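Local atomic coordinates of Crov588 (Cafeteriavirus, PDB entry 6NYR), a protein that is of unknown function but folds into a circular leucine-rich (FNIP) repeat solenoid, a shape that might serve as a binding scaffold. Residues L234-N239 with L256-N261. Numbering follows the deposited sequence.
Sequences LEFGRN and LEFGRN
Two successive turns of the solenoid, 22 residues apart, present the same LEFGRN sequence side by side, so most side chains of 234-239 lie beside their own counterparts in 256-261. Two nearly straight backbone bonds join the parallel strands: Glu257 N donates to Leu234 O (2.9 Å) and Phe236 N to Glu257 O (2.9 Å). Beyond the strands the ladder is interrupted at the glycines, where a water donates to Gly237 O and weakly accepts from Gly259 N. Gly259 CA lies 3.3 Å from Gly237 O, too close for a side chain, so glycine suits the site. Asn261 N then resumes the backbone pairing, donating to Arg238 O at 2.8 Å.

On the buried side, Leu234 CD2 touches Leu256 CD1 at 4.0 Å. The Phe236 and Phe258 rings are near parallel (planes 13° apart) but slid so far that they meet chiefly through Phe236 CD2 and Phe258 CD1, at 3.7 Å. Such apolar columns suit the inside of a solenoid. Glu235 and Glu257 project from the other face of the strands, their extended chains carrying stacked carboxylates; the repulsion expected between them is probably eased by Tyr233 OH, which hydrogen-bonds Glu235 OE1.

Arg238 and Arg260 run alongside each other, guanidinium planes 8° apart, with Arg238 NH2 3.0 Å from Arg260 NH1, a like-charge approach rather than a bond. Asn239 OD1 holds Arg238 by accepting from its NH1 in plane (2.8 Å); the equivalent Arg260–Asn261 bond is weak. Arginine is long enough to rest also on Trp216; the short asparagine amides lie side by side, planes 8° apart.

Phe240 and Phe262 stack on Phe236 and Phe258, respectively. Strand 233-235 lies between strands 211-213 and 255-257, and strand 277-279 follows as the next rung.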
ATOM      1  N   LEU A 234      -0.354 -21.106 -14.505  1.00 48.81           N
ATOM      2  CA  LEU A 234      -0.295 -20.747 -15.921  1.00 48.90           C
ATOM      3  C   LEU A 234      -0.936 -19.381 -16.113  1.00 47.45           C
ATOM      4  O   LEU A 234      -2.124 -19.208 -15.821  1.00 47.83           O
ATOM      5  CB  LEU A 234      -0.998 -21.803 -16.785  1.00 46.83           C
ATOM      6  CG  LEU A 234      -1.038 -21.582 -18.294  1.00 48.07           C
ATOM      7  CD1 LEU A 234       0.364 -21.488 -18.865  1.00 47.93           C
ATOM      8  CD2 LEU A 234      -1.818 -22.699 -18.973  1.00 49.19           C
ATOM      9  N   GLU A 235      -0.155 -18.423 -16.609  1.00 44.43           N
ATOM     10  CA  GLU A 235      -0.629 -17.064 -16.854  1.00 46.05           C
ATOM     11  C   GLU A 235      -0.331 -16.677 -18.294  1.00 45.17           C
ATOM     12  O   GLU A 235       0.838 -16.618 -18.691  1.00 48.96           O
ATOM     13  CB  GLU A 235       0.029 -16.068 -15.895  1.00 45.09           C
ATOM     14  CG  GLU A 235      -0.289 -14.611 -16.216  1.00 45.42           C
ATOM     15  CD  GLU A 235       0.404 -13.633 -15.281  1.00 44.88           C
ATOM     16  OE1 GLU A 235       0.883 -14.068 -14.216  1.00 47.60           O
ATOM     17  OE2 GLU A 235       0.458 -12.431 -15.613  1.00 44.41           O
ATOM     18  N   PHE A 236      -1.380 -16.401 -19.065  1.00 40.55           N
ATOM     19  CA  PHE A 236      -1.212 -15.949 -20.436  1.00 43.38           C
ATOM     20  C   PHE A 236      -1.056 -14.430 -20.495  1.00 43.12           C
ATOM     21  O   PHE A 236      -1.357 -13.705 -19.546  1.00 40.52           O
ATOM     22  CB  PHE A 236      -2.393 -16.369 -21.322  1.00 40.25           C
ATOM     23  CG  PHE A 236      -2.460 -17.840 -21.576  1.00 43.87           C
ATOM     24  CD1 PHE A 236      -1.546 -18.450 -22.410  1.00 44.39           C
ATOM     25  CD2 PHE A 236      -3.444 -18.615 -20.985  1.00 45.93           C
ATOM     26  CE1 PHE A 236      -1.598 -19.808 -22.639  1.00 46.64           C
ATOM     27  CE2 PHE A 236      -3.506 -19.972 -21.215  1.00 46.29           C
ATOM     28  CZ  PHE A 236      -2.581 -20.568 -22.043  1.00 46.38           C
ATOM     29  N   GLY A 237      -0.597 -13.950 -21.652  1.00 44.39           N
ATOM     30  CA  GLY A 237      -0.378 -12.540 -21.872  1.00 46.57           C
ATOM     31  C   GLY A 237      -1.518 -11.876 -22.625  1.00 47.00           C
ATOM     32  O   GLY A 237      -2.563 -12.471 -22.897  1.00 47.22           O
ATOM     33  N   ARG A 238      -1.294 -10.606 -22.967  1.00 45.50           N
ATOM     34  CA  ARG A 238      -2.353  -9.783 -23.537  1.00 46.62           C
ATOM     35  C   ARG A 238      -2.993 -10.456 -24.745  1.00 47.33           C
ATOM     36  O   ARG A 238      -4.221 -10.568 -24.831  1.00 49.06           O
ATOM     37  CB  ARG A 238      -1.792  -8.411 -23.915  1.00 43.96           C
ATOM     38  CG  ARG A 238      -2.842  -7.405 -24.354  1.00 44.73           C
ATOM     39  CD  ARG A 238      -2.205  -6.202 -25.033  1.00 43.69           C
ATOM     40  NE  ARG A 238      -3.201  -5.246 -25.511  1.00 47.11           N
ATOM     41  CZ  ARG A 238      -3.742  -5.238 -26.726  1.00 47.92           C
ATOM     42  NH1 ARG A 238      -3.397  -6.142 -27.627  1.00 47.38           N
ATOM     43  NH2 ARG A 238      -4.634  -4.312 -27.036  1.00 49.35           N
ATOM     44  N   ASN A 239      -2.174 -10.897 -25.699  1.00 45.12           N
ATOM     45  CA  ASN A 239      -2.658 -11.256 -27.022  1.00 43.75           C
ATOM     46  C   ASN A 239      -3.035 -12.723 -27.184  1.00 43.49           C
ATOM     47  O   ASN A 239      -3.577 -13.086 -28.234  1.00 41.93           O
ATOM     48  CB  ASN A 239      -1.596 -10.914 -28.074  1.00 43.14           C
ATOM     49  CG  ASN A 239      -1.457  -9.425 -28.305  1.00 43.06           C
ATOM     50  OD1 ASN A 239      -2.150  -8.619 -27.684  1.00 41.45           O
ATOM     51  ND2 ASN A 239      -0.537  -9.048 -29.187  1.00 45.13           N
ATOM     52  N   LEU A 256      -5.056 -20.491 -13.045  1.00 50.09           N
ATOM     53  CA  LEU A 256      -5.145 -20.214 -14.476  1.00 48.50           C
ATOM     54  C   LEU A 256      -5.577 -18.768 -14.670  1.00 46.58           C
ATOM     55  O   LEU A 256      -6.634 -18.363 -14.176  1.00 47.08           O
ATOM     56  CB  LEU A 256      -6.139 -21.156 -15.163  1.00 47.22           C
ATOM     57  CG  LEU A 256      -6.435 -20.890 -16.640  1.00 45.94           C
ATOM     58  CD1 LEU A 256      -5.220 -21.224 -17.505  1.00 43.15           C
ATOM     59  CD2 LEU A 256      -7.660 -21.658 -17.122  1.00 44.78           C
ATOM     60  N   GLU A 257      -4.763 -17.990 -15.377  1.00 45.99           N
ATOM     61  CA  GLU A 257      -5.097 -16.602 -15.667  1.00 48.77           C
ATOM     62  C   GLU A 257      -4.977 -16.347 -17.162  1.00 47.55           C
ATOM     63  O   GLU A 257      -3.929 -16.612 -17.761  1.00 44.30           O
ATOM     64  CB  GLU A 257      -4.190 -15.628 -14.905  1.00 48.13           C
ATOM     65  CG  GLU A 257      -4.426 -14.166 -15.260  1.00 49.30           C
ATOM     66  CD  GLU A 257      -3.742 -13.207 -14.299  1.00 50.00           C
ATOM     67  OE1 GLU A 257      -3.076 -13.682 -13.356  1.00 52.35           O
ATOM     68  OE2 GLU A 257      -3.891 -11.981 -14.473  1.00 50.54           O
ATOM     69  N   PHE A 258      -6.048 -15.832 -17.759  1.00 46.47           N
ATOM     70  CA  PHE A 258      -6.017 -15.388 -19.141  1.00 45.14           C
ATOM     71  C   PHE A 258      -5.705 -13.895 -19.202  1.00 44.32           C
ATOM     72  O   PHE A 258      -5.941 -13.148 -18.250  1.00 44.19           O
ATOM     73  CB  PHE A 258      -7.351 -15.656 -19.837  1.00 46.41           C
ATOM     74  CG  PHE A 258      -7.672 -17.111 -19.991  1.00 46.98           C
ATOM     75  CD1 PHE A 258      -7.075 -17.866 -20.985  1.00 46.22           C
ATOM     76  CD2 PHE A 258      -8.584 -17.720 -19.149  1.00 46.11           C
ATOM     77  CE1 PHE A 258      -7.373 -19.206 -21.129  1.00 46.66           C
ATOM     78  CE2 PHE A 258      -8.888 -19.061 -19.286  1.00 48.06           C
ATOM     79  CZ  PHE A 258      -8.282 -19.806 -20.279  1.00 47.80           C
ATOM     80  N   GLY A 259      -5.190 -13.467 -20.352  1.00 46.12           N
ATOM     81  CA  GLY A 259      -4.908 -12.071 -20.598  1.00 45.60           C
ATOM     82  C   GLY A 259      -6.052 -11.376 -21.313  1.00 44.43           C
ATOM     83  O   GLY A 259      -7.146 -11.917 -21.489  1.00 46.01           O
ATOM     84  N   ARG A 260      -5.771 -10.152 -21.758  1.00 43.09           N
ATOM     85  CA  ARG A 260      -6.818  -9.288 -22.295  1.00 45.69           C
ATOM     86  C   ARG A 260      -7.646  -9.981 -23.373  1.00 45.62           C
ATOM     87  O   ARG A 260      -8.880 -10.006 -23.297  1.00 43.57           O
ATOM     88  CB  ARG A 260      -6.188  -8.005 -22.848  1.00 45.18           C
ATOM     89  CG  ARG A 260      -7.186  -7.060 -23.502  1.00 47.83           C
ATOM     90  CD  ARG A 260      -6.559  -5.707 -23.813  1.00 48.79           C
ATOM     91  NE  ARG A 260      -7.529  -4.795 -24.410  1.00 52.74           N
ATOM     92  CZ  ARG A 260      -7.860  -4.796 -25.698  1.00 55.11           C
ATOM     93  NH1 ARG A 260      -7.295  -5.659 -26.529  1.00 53.63           N
ATOM     94  NH2 ARG A 260      -8.753  -3.932 -26.155  1.00 57.35           N
ATOM     95  N   ASN A 261      -6.988 -10.554 -24.380  1.00 45.66           N
ATOM     96  CA  ASN A 261      -7.659 -10.856 -25.636  1.00 44.94           C
ATOM     97  C   ASN A 261      -8.284 -12.245 -25.711  1.00 45.47           C
ATOM     98  O   ASN A 261      -8.997 -12.522 -26.682  1.00 47.66           O
ATOM     99  CB  ASN A 261      -6.671 -10.708 -26.806  1.00 44.67           C
ATOM    100  CG  ASN A 261      -6.285  -9.266 -27.078  1.00 44.61           C
ATOM    101  OD1 ASN A 261      -6.777  -8.337 -26.427  1.00 41.86           O
ATOM    102  ND2 ASN A 261      -5.391  -9.072 -28.042  1.00 43.38           N
TER
HETATM  103  O   HOH W   1      -4.873 -13.947 -23.455  1.00 30.32           O